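Fimbrium subunit Fim1C (PDB 4QB7) probably serves as a component of the fimbrium tip, in surface filaments that mediate cell adhesion and biofilm formation. Local coordinates at residues R12-D17 against G158-K163; I91-Y96 against Q149-E154; D185-V190 against T240-Y245. All blocks are in the same frame, centred on the assembly; numbering follows the deposited sequence.

Contact 1. Residues R12-D17 against G158-K163; sequences RTIGLD and GTVQFK. With SO4 (sulfate ion), chain M.
Gly-15 to Asp-17 runs parallel to Thr-159 to Gln-161, the two short strand axes approaching to 4.4 Å at an angle of 21°. This is a parallel β ladder in the mixed sheet of the fimbrillin-like fold. Gly-15 and Asp-17 each use both N and O: Gly-15 N donates to Gly-158 O (3.0 Å) and Gly-15 O accepts from Val-160 N (2.8 Å), then Asp-17 N reaches Val-160 O (3.0 Å) and Asp-17 O receives Phe-162 N (2.8 Å). Because strand 15-18 belongs to the predicted propeptide, the pairing probably represents the unprocessed protein.

Leu-16 and Val-160 share one face of the sheet. There Ile-14 and Val-160 lie side by side, meeting through their CG2 methyls, while Leu-16 CD2 meets CE2 of Phe-162 in the plane of that ring, at its edge. Phe-93 and Ile-42 on other strands cover this apolar group. The face of Thr-159 is more polar. With CG anti to the backbone N (chi1 -176°), Asp-17 runs alongside Gln-161, and Gln-161 NE2 makes a weak bond to Asp-17 OD2. The same NE2 makes a second weak bond, 3.3 Å, to O4 of a sulfate ion.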
loop_
_atom_site.group_PDB
_atom_site.type_symbol
_atom_site.label_atom_id
_atom_site.label_comp_id
_atom_site.label_asym_id
_atom_site.label_seq_id
_atom_site.Cartn_x
_atom_site.Cartn_y
_atom_site.Cartn_z
ATOM N N ARG A 12 -17.455 -28.601 -16.934
ATOM C CA ARG A 12 -16.012 -28.718 -16.755
ATOM C C ARG A 12 -15.267 -27.362 -16.895
ATOM O O ARG A 12 -14.097 -27.300 -16.538
ATOM C CB ARG A 12 -15.448 -29.764 -17.739
ATOM C CG ARG A 12 -14.399 -30.705 -17.127
ATOM C CD ARG A 12 -14.135 -31.986 -17.916
ATOM N NE ARG A 12 -14.001 -31.789 -19.366
ATOM C CZ ARG A 12 -12.853 -31.582 -20.011
ATOM N NH1 ARG A 12 -11.704 -31.522 -19.341
ATOM N NH2 ARG A 12 -12.846 -31.420 -21.328
ATOM N N THR A 13 -15.920 -26.281 -17.358
ATOM C CA THR A 13 -15.200 -25.001 -17.471
ATOM C C THR A 13 -15.019 -24.343 -16.062
ATOM O O THR A 13 -15.857 -24.477 -15.150
ATOM C CB THR A 13 -15.808 -24.047 -18.530
ATOM O OG1 THR A 13 -15.034 -22.838 -18.573
ATOM C CG2 THR A 13 -17.287 -23.742 -18.294
ATOM N N ILE A 14 -13.863 -23.689 -15.910
ATOM C CA ILE A 14 -13.409 -23.071 -14.679
ATOM C C ILE A 14 -14.030 -21.702 -14.567
ATOM O O ILE A 14 -13.852 -20.863 -15.449
ATOM C CB ILE A 14 -11.853 -23.048 -14.619
ATOM C CG1 ILE A 14 -11.317 -24.497 -14.653
ATOM C CG2 ILE A 14 -11.336 -22.274 -13.379
ATOM C CD1 ILE A 14 -9.955 -24.660 -14.996
ATOM N N GLY A 15 -14.798 -21.519 -13.504
ATOM C CA GLY A 15 -15.459 -20.266 -13.205
ATOM C C GLY A 15 -14.598 -19.439 -12.283
ATOM O O GLY A 15 -13.764 -19.988 -11.541
ATOM N N LEU A 16 -14.768 -18.102 -12.354
ATOM C CA LEU A 16 -14.016 -17.186 -11.508
ATOM C C LEU A 16 -14.947 -16.365 -10.679
ATOM O O LEU A 16 -15.993 -15.943 -11.155
ATOM C CB LEU A 16 -13.091 -16.228 -12.299
ATOM C CG LEU A 16 -12.132 -16.789 -13.328
ATOM C CD1 LEU A 16 -11.355 -15.674 -13.958
ATOM C CD2 LEU A 16 -11.198 -17.810 -12.721
ATOM N N ASP A 17 -14.515 -16.053 -9.468
ATOM C CA ASP A 17 -15.221 -15.182 -8.550
ATOM C C ASP A 17 -14.205 -14.489 -7.679
ATOM O O ASP A 17 -13.145 -15.039 -7.420
ATOM C CB ASP A 17 -16.240 -15.974 -7.708
ATOM C CG ASP A 17 -17.089 -15.120 -6.784
ATOM O OD1 ASP A 17 -17.464 -13.980 -7.194
ATOM O OD2 ASP A 17 -17.406 -15.596 -5.666
ATOM N N GLY A 158 -17.086 -25.776 -9.195
ATOM C CA GLY A 158 -16.269 -25.450 -10.361
ATOM C C GLY A 158 -15.772 -24.007 -10.417
ATOM O O GLY A 158 -15.204 -23.590 -11.431
ATOM N N THR A 159 -15.987 -23.227 -9.343
ATOM C CA THR A 159 -15.599 -21.818 -9.307
ATOM C C THR A 159 -14.433 -21.584 -8.357
ATOM O O THR A 159 -14.467 -22.018 -7.196
ATOM C CB THR A 159 -16.801 -20.933 -8.912
ATOM O OG1 THR A 159 -17.819 -21.116 -9.878
ATOM C CG2 THR A 159 -16.462 -19.440 -8.841
ATOM N N VAL A 160 -13.436 -20.835 -8.845
ATOM C CA VAL A 160 -12.287 -20.454 -8.042
ATOM C C VAL A 160 -12.627 -19.110 -7.420
ATOM O O VAL A 160 -12.817 -18.130 -8.142
ATOM C CB VAL A 160 -10.941 -20.444 -8.838
ATOM C CG1 VAL A 160 -9.767 -20.227 -7.906
ATOM C CG2 VAL A 160 -10.758 -21.745 -9.615
ATOM N N GLN A 161 -12.783 -19.069 -6.092
ATOM C CA GLN A 161 -13.078 -17.804 -5.433
ATOM C C GLN A 161 -11.799 -17.188 -4.873
ATOM O O GLN A 161 -11.234 -17.699 -3.900
ATOM C CB GLN A 161 -14.124 -17.944 -4.323
ATOM C CG GLN A 161 -14.524 -16.555 -3.808
ATOM C CD GLN A 161 -15.294 -16.538 -2.525
ATOM O OE1 GLN A 161 -14.935 -17.189 -1.538
ATOM N NE2 GLN A 161 -16.322 -15.704 -2.486
ATOM N N PHE A 162 -11.375 -16.063 -5.464
ATOM C CA PHE A 162 -10.200 -15.346 -5.026
ATOM C C PHE A 162 -10.589 -14.395 -3.911
ATOM O O PHE A 162 -11.698 -13.877 -3.888
ATOM C CB PHE A 162 -9.533 -14.613 -6.198
ATOM C CG PHE A 162 -9.077 -15.534 -7.306
ATOM C CD1 PHE A 162 -7.850 -16.188 -7.230
ATOM C CD2 PHE A 162 -9.883 -15.758 -8.424
ATOM C CE1 PHE A 162 -7.446 -17.071 -8.239
ATOM C CE2 PHE A 162 -9.478 -16.638 -9.437
ATOM C CZ PHE A 162 -8.265 -17.295 -9.335
ATOM N N LYS A 163 -9.676 -14.207 -2.972
ATOM C CA LYS A 163 -9.771 -13.389 -1.769
ATOM C C LYS A 163 -8.455 -12.647 -1.719
ATOM O O LYS A 163 -7.427 -13.259 -1.453
ATOM C CB LYS A 163 -9.963 -14.338 -0.568
ATOM C CG LYS A 163 -10.851 -13.893 0.580
ATOM C CD LYS A 163 -11.629 -15.143 1.006
ATOM C CE LYS A 163 -12.140 -15.172 2.427
ATOM N NZ LYS A 163 -13.126 -16.286 2.608
HETATM S S SO4 M . -19.051 -15.539 0.283
HETATM O O1 SO4 M . -20.222 -15.131 1.066
HETATM O O2 SO4 M . -18.089 -16.250 1.138
HETATM O O3 SO4 M . -19.472 -16.424 -0.804
HETATM O O4 SO4 M . -18.430 -14.340 -0.281
#

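Contact 2. Residues I91-Y96 against Q149-E154; sequences ITFFAY and QDQTNE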
loop_
_atom_site.group_PDB
_atom_site.type_symbol
_atom_site.label_atom_id
_atom_site.label_comp_id
_atom_site.label_asym_id
_atom_site.label_seq_id
_atom_site.Cartn_x
_atom_site.Cartn_y
_atom_site.Cartn_z
ATOM N N ILE A 91 -5.651 -28.596 -9.242
ATOM C CA ILE A 91 -5.097 -27.317 -9.728
ATOM C C ILE A 91 -4.965 -26.348 -8.560
ATOM O O ILE A 91 -5.912 -26.155 -7.795
ATOM C CB ILE A 91 -5.879 -26.669 -10.917
ATOM C CG1 ILE A 91 -6.104 -27.673 -12.081
ATOM C CG2 ILE A 91 -5.141 -25.418 -11.436
ATOM C CD1 ILE A 91 -7.226 -27.211 -12.966
ATOM N N THR A 92 -3.768 -25.769 -8.411
ATOM C CA THR A 92 -3.459 -24.790 -7.384
ATOM C C THR A 92 -3.369 -23.424 -8.056
ATOM O O THR A 92 -2.667 -23.246 -9.063
ATOM C CB THR A 92 -2.198 -25.182 -6.596
ATOM O OG1 THR A 92 -2.570 -26.212 -5.702
ATOM C CG2 THR A 92 -1.648 -24.036 -5.754
ATOM N N PHE A 93 -4.087 -22.461 -7.474
ATOM C CA PHE A 93 -4.166 -21.107 -7.983
ATOM C C PHE A 93 -3.493 -20.125 -7.046
ATOM O O PHE A 93 -3.402 -20.355 -5.837
ATOM C CB PHE A 93 -5.644 -20.712 -8.205
ATOM C CG PHE A 93 -6.386 -21.597 -9.185
ATOM C CD1 PHE A 93 -6.994 -22.776 -8.763
ATOM C CD2 PHE A 93 -6.475 -21.254 -10.532
ATOM C CE1 PHE A 93 -7.653 -23.610 -9.676
ATOM C CE2 PHE A 93 -7.137 -22.083 -11.441
ATOM C CZ PHE A 93 -7.739 -23.248 -11.005
ATOM N N PHE A 94 -2.993 -19.035 -7.648
ATOM C CA PHE A 94 -2.428 -17.824 -7.046
ATOM C C PHE A 94 -2.911 -16.662 -7.893
ATOM O O PHE A 94 -3.185 -16.845 -9.084
ATOM C CB PHE A 94 -0.884 -17.860 -6.975
ATOM C CG PHE A 94 -0.326 -19.023 -6.200
ATOM C CD1 PHE A 94 -0.227 -18.973 -4.812
ATOM C CD2 PHE A 94 0.091 -20.179 -6.854
ATOM C CE1 PHE A 94 0.284 -20.060 -4.097
ATOM C CE2 PHE A 94 0.617 -21.259 -6.137
ATOM C CZ PHE A 94 0.688 -21.199 -4.766
ATOM N N ALA A 95 -3.007 -15.477 -7.312
ATOM C CA ALA A 95 -3.449 -14.307 -8.059
ATOM C C ALA A 95 -2.834 -13.051 -7.471
ATOM O O ALA A 95 -2.489 -13.044 -6.291
ATOM C CB ALA A 95 -4.966 -14.212 -8.036
ATOM N N TYR A 96 -2.702 -11.999 -8.291
ATOM C CA TYR A 96 -2.208 -10.678 -7.877
ATOM C C TYR A 96 -3.003 -9.597 -8.637
ATOM O O TYR A 96 -3.643 -9.867 -9.661
ATOM C CB TYR A 96 -0.670 -10.529 -8.124
ATOM C CG TYR A 96 -0.333 -10.289 -9.577
ATOM C CD1 TYR A 96 -0.308 -11.340 -10.488
ATOM C CD2 TYR A 96 -0.167 -8.992 -10.070
ATOM C CE1 TYR A 96 -0.139 -11.113 -11.851
ATOM C CE2 TYR A 96 -0.028 -8.751 -11.437
ATOM C CZ TYR A 96 -0.019 -9.818 -12.322
ATOM O OH TYR A 96 0.166 -9.607 -13.663
ATOM N N GLN A 149 -5.961 -23.732 -3.375
ATOM C CA GLN A 149 -4.955 -24.765 -3.625
ATOM C C GLN A 149 -5.623 -26.126 -3.638
ATOM O O GLN A 149 -6.627 -26.337 -2.935
ATOM C CB GLN A 149 -3.851 -24.741 -2.570
ATOM C CG GLN A 149 -3.224 -23.385 -2.438
ATOM C CD GLN A 149 -2.117 -23.329 -1.423
ATOM O OE1 GLN A 149 -1.844 -24.289 -0.689
ATOM N NE2 GLN A 149 -1.469 -22.175 -1.357
ATOM N N ASP A 150 -5.076 -27.056 -4.443
ATOM C CA ASP A 150 -5.581 -28.439 -4.588
ATOM C C ASP A 150 -7.072 -28.460 -4.938
ATOM O O ASP A 150 -7.870 -29.154 -4.297
ATOM C CB ASP A 150 -5.312 -29.268 -3.319
ATOM C CG ASP A 150 -3.858 -29.547 -3.042
ATOM O OD1 ASP A 150 -3.054 -29.566 -4.016
ATOM O OD2 ASP A 150 -3.525 -29.775 -1.868
ATOM N N GLN A 151 -7.440 -27.687 -5.960
ATOM C CA GLN A 151 -8.832 -27.589 -6.389
ATOM C C GLN A 151 -9.172 -28.607 -7.461
ATOM O O GLN A 151 -8.354 -28.918 -8.334
ATOM C CB GLN A 151 -9.138 -26.174 -6.904
ATOM C CG GLN A 151 -8.911 -25.083 -5.852
ATOM C CD GLN A 151 -9.962 -25.118 -4.766
ATOM O OE1 GLN A 151 -9.731 -25.601 -3.650
ATOM N NE2 GLN A 151 -11.141 -24.588 -5.060
ATOM N N THR A 152 -10.378 -29.150 -7.353
ATOM C CA THR A 152 -10.995 -30.029 -8.341
ATOM C C THR A 152 -12.330 -29.382 -8.717
ATOM O O THR A 152 -12.733 -28.388 -8.110
ATOM C CB THR A 152 -11.156 -31.471 -7.854
ATOM O OG1 THR A 152 -12.210 -31.566 -6.889
ATOM C CG2 THR A 152 -9.859 -32.088 -7.366
ATOM N N ASN A 153 -13.029 -29.968 -9.669
ATOM C CA ASN A 153 -14.338 -29.512 -10.104
ATOM C C ASN A 153 -15.345 -29.546 -8.940
ATOM O O ASN A 153 -16.325 -28.816 -8.969
ATOM C CB ASN A 153 -14.800 -30.425 -11.248
ATOM C CG ASN A 153 -16.198 -30.177 -11.752
ATOM O OD1 ASN A 153 -16.585 -29.052 -12.120
ATOM N ND2 ASN A 153 -16.992 -31.236 -11.758
ATOM N N GLU A 154 -15.094 -30.392 -7.927
ATOM C CA GLU A 154 -15.972 -30.633 -6.785
ATOM C C GLU A 154 -15.668 -29.745 -5.588
ATOM O O GLU A 154 -16.452 -29.717 -4.632
ATOM C CB GLU A 154 -15.873 -32.111 -6.348
ATOM C CG GLU A 154 -16.258 -33.161 -7.393
ATOM C CD GLU A 154 -17.679 -33.135 -7.944
ATOM O OE1 GLU A 154 -18.607 -32.667 -7.239
ATOM O OE2 GLU A 154 -17.866 -33.619 -9.085
HETATM O O HOH W 1 -2.614 -28.926 -6.811
HETATM O O HOH W 2 -3.022 -20.204 -2.991
#
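Thr-92 and Gln-149 cross at a slant, and both branches of the threonine meet the loop. Its CG2 methyl, anti to the backbone N, packs on Gln-149 CG at 3.7 Å, while OG1 accepts a nearly straight bond from Asp-150 N (2.9 Å, 169° at the hydrogen). Thr-92 OG1 is also bonded to a water that donates to Asp-150 OD1, the carboxylate oxygen that receives Trp-52 N as well. An alanine here lacks both OG1 and CG2, and would probably leave Asp-150 N and the water short of a partner and open a gap beside the Gln-149 chain. Chi2 of Gln-149 (-179°) sets CD anti to CA, and at the end of this extended chain NE2 lies 3.9 Å from Phe-94 CE1, ring and amide planes 58° apart. Gln-149 NE2 also donates to a second water, which in turn donates to Phe-93 O.

Phe-93 and Gln-151 cross at about a right angle, CB of Gln-151 standing at the ring edge, 4.1 Å from Phe-93 CE1. Over one face of the same ring, toward its rim, lies Ile-91 CG2. Between the backbones, Ile-91 N donates to Gln-151 O (2.9 Å) in the carbonyl plane, on a lone pair, and Gln-151 N returns a bond to Ile-91 O (2.8 Å). Phe-93 pairs with Ile-148, so Gln-149 and Asp-150 both stand opposite Thr-92: a bulge-like irregularity next to the single antiparallel bridge by which the loop after strand 141-143 meets strand 90-97 again.

Contact 3. Residues D185-V190 against T240-Y245; sequences DTKIFV and TDQWGY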
loop_
_atom_site.group_PDB
_atom_site.type_symbol
_atom_site.label_atom_id
_atom_site.label_comp_id
_atom_site.label_asym_id
_atom_site.label_seq_id
_atom_site.Cartn_x
_atom_site.Cartn_y
_atom_site.Cartn_z
ATOM N N ASP A 185 -6.818 34.676 17.813
ATOM C CA ASP A 185 -5.791 35.471 17.149
ATOM C C ASP A 185 -4.532 34.711 16.703
ATOM O O ASP A 185 -3.591 35.357 16.214
ATOM C CB ASP A 185 -5.399 36.612 18.080
ATOM C CG ASP A 185 -6.331 37.811 17.990
ATOM O OD1 ASP A 185 -7.544 37.610 17.646
ATOM O OD2 ASP A 185 -5.854 38.964 18.252
ATOM N N THR A 186 -4.511 33.369 16.847
ATOM C CA THR A 186 -3.370 32.555 16.451
ATOM C C THR A 186 -3.861 31.314 15.718
ATOM O O THR A 186 -4.870 30.695 16.130
ATOM C CB THR A 186 -2.499 32.217 17.665
ATOM O OG1 THR A 186 -1.923 33.433 18.143
ATOM C CG2 THR A 186 -1.376 31.252 17.342
ATOM N N LYS A 187 -3.166 30.981 14.587
ATOM C CA LYS A 187 -3.477 29.795 13.787
ATOM C C LYS A 187 -2.179 29.075 13.412
ATOM O O LYS A 187 -1.109 29.685 13.446
ATOM C CB LYS A 187 -4.328 30.174 12.550
ATOM C CG LYS A 187 -5.693 30.778 12.962
ATOM C CD LYS A 187 -6.657 31.020 11.861
ATOM C CE LYS A 187 -7.939 31.638 12.370
ATOM N NZ LYS A 187 -8.707 30.717 13.258
ATOM N N ILE A 188 -2.253 27.764 13.168
ATOM C CA ILE A 188 -1.096 26.967 12.744
ATOM C C ILE A 188 -1.413 26.436 11.359
ATOM O O ILE A 188 -2.492 25.860 11.148
ATOM C CB ILE A 188 -0.670 25.803 13.699
ATOM C CG1 ILE A 188 -0.371 26.280 15.090
ATOM C CG2 ILE A 188 0.556 25.016 13.137
ATOM C CD1 ILE A 188 -0.090 25.132 16.017
ATOM N N PHE A 189 -0.456 26.593 10.433
ATOM C CA PHE A 189 -0.573 26.117 9.052
ATOM C C PHE A 189 0.584 25.194 8.690
ATOM O O PHE A 189 1.744 25.560 8.896
ATOM C CB PHE A 189 -0.625 27.302 8.084
ATOM C CG PHE A 189 -1.780 28.242 8.314
ATOM C CD1 PHE A 189 -3.036 27.974 7.774
ATOM C CD2 PHE A 189 -1.612 29.406 9.056
ATOM C CE1 PHE A 189 -4.105 28.850 7.988
ATOM C CE2 PHE A 189 -2.677 30.292 9.250
ATOM C CZ PHE A 189 -3.907 30.019 8.697
ATOM N N VAL A 190 0.282 23.998 8.169
ATOM C CA VAL A 190 1.339 23.078 7.737
ATOM C C VAL A 190 1.576 23.352 6.244
ATOM O O VAL A 190 0.612 23.462 5.469
ATOM C CB VAL A 190 1.022 21.603 8.068
ATOM C CG1 VAL A 190 1.997 20.649 7.369
ATOM C CG2 VAL A 190 1.032 21.385 9.579
ATOM N N THR A 240 -4.799 30.327 1.224
ATOM C CA THR A 240 -5.026 30.921 2.530
ATOM C C THR A 240 -5.073 32.438 2.372
ATOM O O THR A 240 -4.449 32.981 1.474
ATOM C CB THR A 240 -3.920 30.456 3.506
ATOM O OG1 THR A 240 -3.691 29.048 3.371
ATOM C CG2 THR A 240 -4.253 30.759 4.938
ATOM N N ASP A 241 -5.837 33.109 3.217
ATOM C CA ASP A 241 -5.908 34.562 3.275
ATOM C C ASP A 241 -6.357 34.935 4.654
ATOM O O ASP A 241 -7.533 35.235 4.885
ATOM C CB ASP A 241 -6.791 35.179 2.186
ATOM C CG ASP A 241 -6.636 36.685 2.094
ATOM O OD1 ASP A 241 -5.576 37.218 2.569
ATOM O OD2 ASP A 241 -7.546 37.336 1.533
ATOM N N GLN A 242 -5.401 34.871 5.581
ATOM C CA GLN A 242 -5.597 35.070 6.997
ATOM C C GLN A 242 -4.677 36.146 7.488
ATOM O O GLN A 242 -3.498 35.877 7.672
ATOM C CB GLN A 242 -5.285 33.723 7.720
ATOM C CG GLN A 242 -5.907 33.562 9.124
ATOM C CD GLN A 242 -7.393 33.372 9.045
ATOM O OE1 GLN A 242 -7.889 32.370 8.495
ATOM N NE2 GLN A 242 -8.127 34.372 9.504
ATOM N N TRP A 243 -5.195 37.357 7.716
ATOM C CA TRP A 243 -4.439 38.503 8.251
ATOM C C TRP A 243 -3.138 38.763 7.485
ATOM O O TRP A 243 -2.107 38.973 8.102
ATOM C CB TRP A 243 -4.117 38.290 9.763
ATOM C CG TRP A 243 -5.244 37.756 10.589
ATOM C CD1 TRP A 243 -6.513 38.249 10.664
ATOM C CD2 TRP A 243 -5.188 36.653 11.504
ATOM N NE1 TRP A 243 -7.264 37.499 11.542
ATOM C CE2 TRP A 243 -6.469 36.529 12.093
ATOM C CE3 TRP A 243 -4.175 35.757 11.895
ATOM C CZ2 TRP A 243 -6.767 35.545 13.041
ATOM C CZ3 TRP A 243 -4.471 34.785 12.840
ATOM C CH2 TRP A 243 -5.757 34.674 13.387
ATOM N N GLY A 244 -3.190 38.732 6.160
ATOM C CA GLY A 244 -2.019 38.904 5.302
ATOM C C GLY A 244 -1.289 37.618 4.958
ATOM O O GLY A 244 -0.513 37.583 4.001
ATOM N N TYR A 245 -1.515 36.548 5.734
ATOM C CA TYR A 245 -0.877 35.248 5.499
ATOM C C TYR A 245 -1.549 34.598 4.306
ATOM O O TYR A 245 -2.753 34.382 4.357
ATOM C CB TYR A 245 -0.935 34.354 6.761
ATOM C CG TYR A 245 -0.311 32.990 6.564
ATOM C CD1 TYR A 245 1.055 32.789 6.764
ATOM C CD2 TYR A 245 -1.075 31.901 6.141
ATOM C CE1 TYR A 245 1.630 31.530 6.598
ATOM C CE2 TYR A 245 -0.502 30.650 5.944
ATOM C CZ TYR A 245 0.843 30.464 6.200
ATOM O OH TYR A 245 1.390 29.221 6.057
#
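Phe-189 places CG anti to its carbonyl carbon (chi1 -60°) and Tyr-245 places CG anti to its backbone N (chi1 179°), and the two side chains slide past each other in opposite directions. The result is an offset stack, centroids 4.6 Å apart and planes 17° from parallel, with Tyr-245 CE2 over one face of the phenylalanine ring, toward its rim. Tyr-245 ends a type I' turn that begins at Gln-242, closed in both directions by Gln-242 N to Tyr-245 O and Tyr-245 N to Gln-242 O. The turn packs over strand 186-196 of an antiparallel sheet in the fimbrillin-like fold, and does so through side chains, Lys-187 CA and Gln-242 CA, the nearest pair, being 8.9 Å apart.

At the far end of the Phe-189 ring, Thr-240 comes tip to tip, its CG2 methyl 3.6 Å from Phe-189 CE1. Lys-187 crosses both Gln-242 and Trp-243 at about a right angle: its CD lies 3.7 Å from Gln-242 CD, and its CE is 3.9 Å from Trp-243 CH2. The aliphatic part of the lysine thus touches both the amide and the indole, and Gln-242 NE2 itself lies over one face of the Trp-243 ring, toward its rim. Trp-243 continues past the lysine to the backbone, with CZ3 3.5 Å from Asp-185 O. Tyr-245 OH bonds to Asp-292 OD2 on the neighbouring strand while resting 3.4 Å from Phe-189 CB.

Contacts 1 and 2 belong to one mixed sheet, with centres about 8 Å apart, and contact 2 is nested within the chain loop that contact 1 closes. They share an apolar interior: Val-160 CG2 lies 3.6 Å from Phe-93 CE1, and Phe-162 CD1 lies 3.6 Å from Ala-95 CB. The predicted propeptide strand therefore pairs with a strand whose side chains pack directly on strand 90-97. Contact 3 lies on the opposite side of the chain's centre, in a separate antiparallel sheet, its centre about 57 Å from that of contact 1 and 59 Å from that of contact 2. Sulfate ions, probably from the crystallisation liquor, lie near all three.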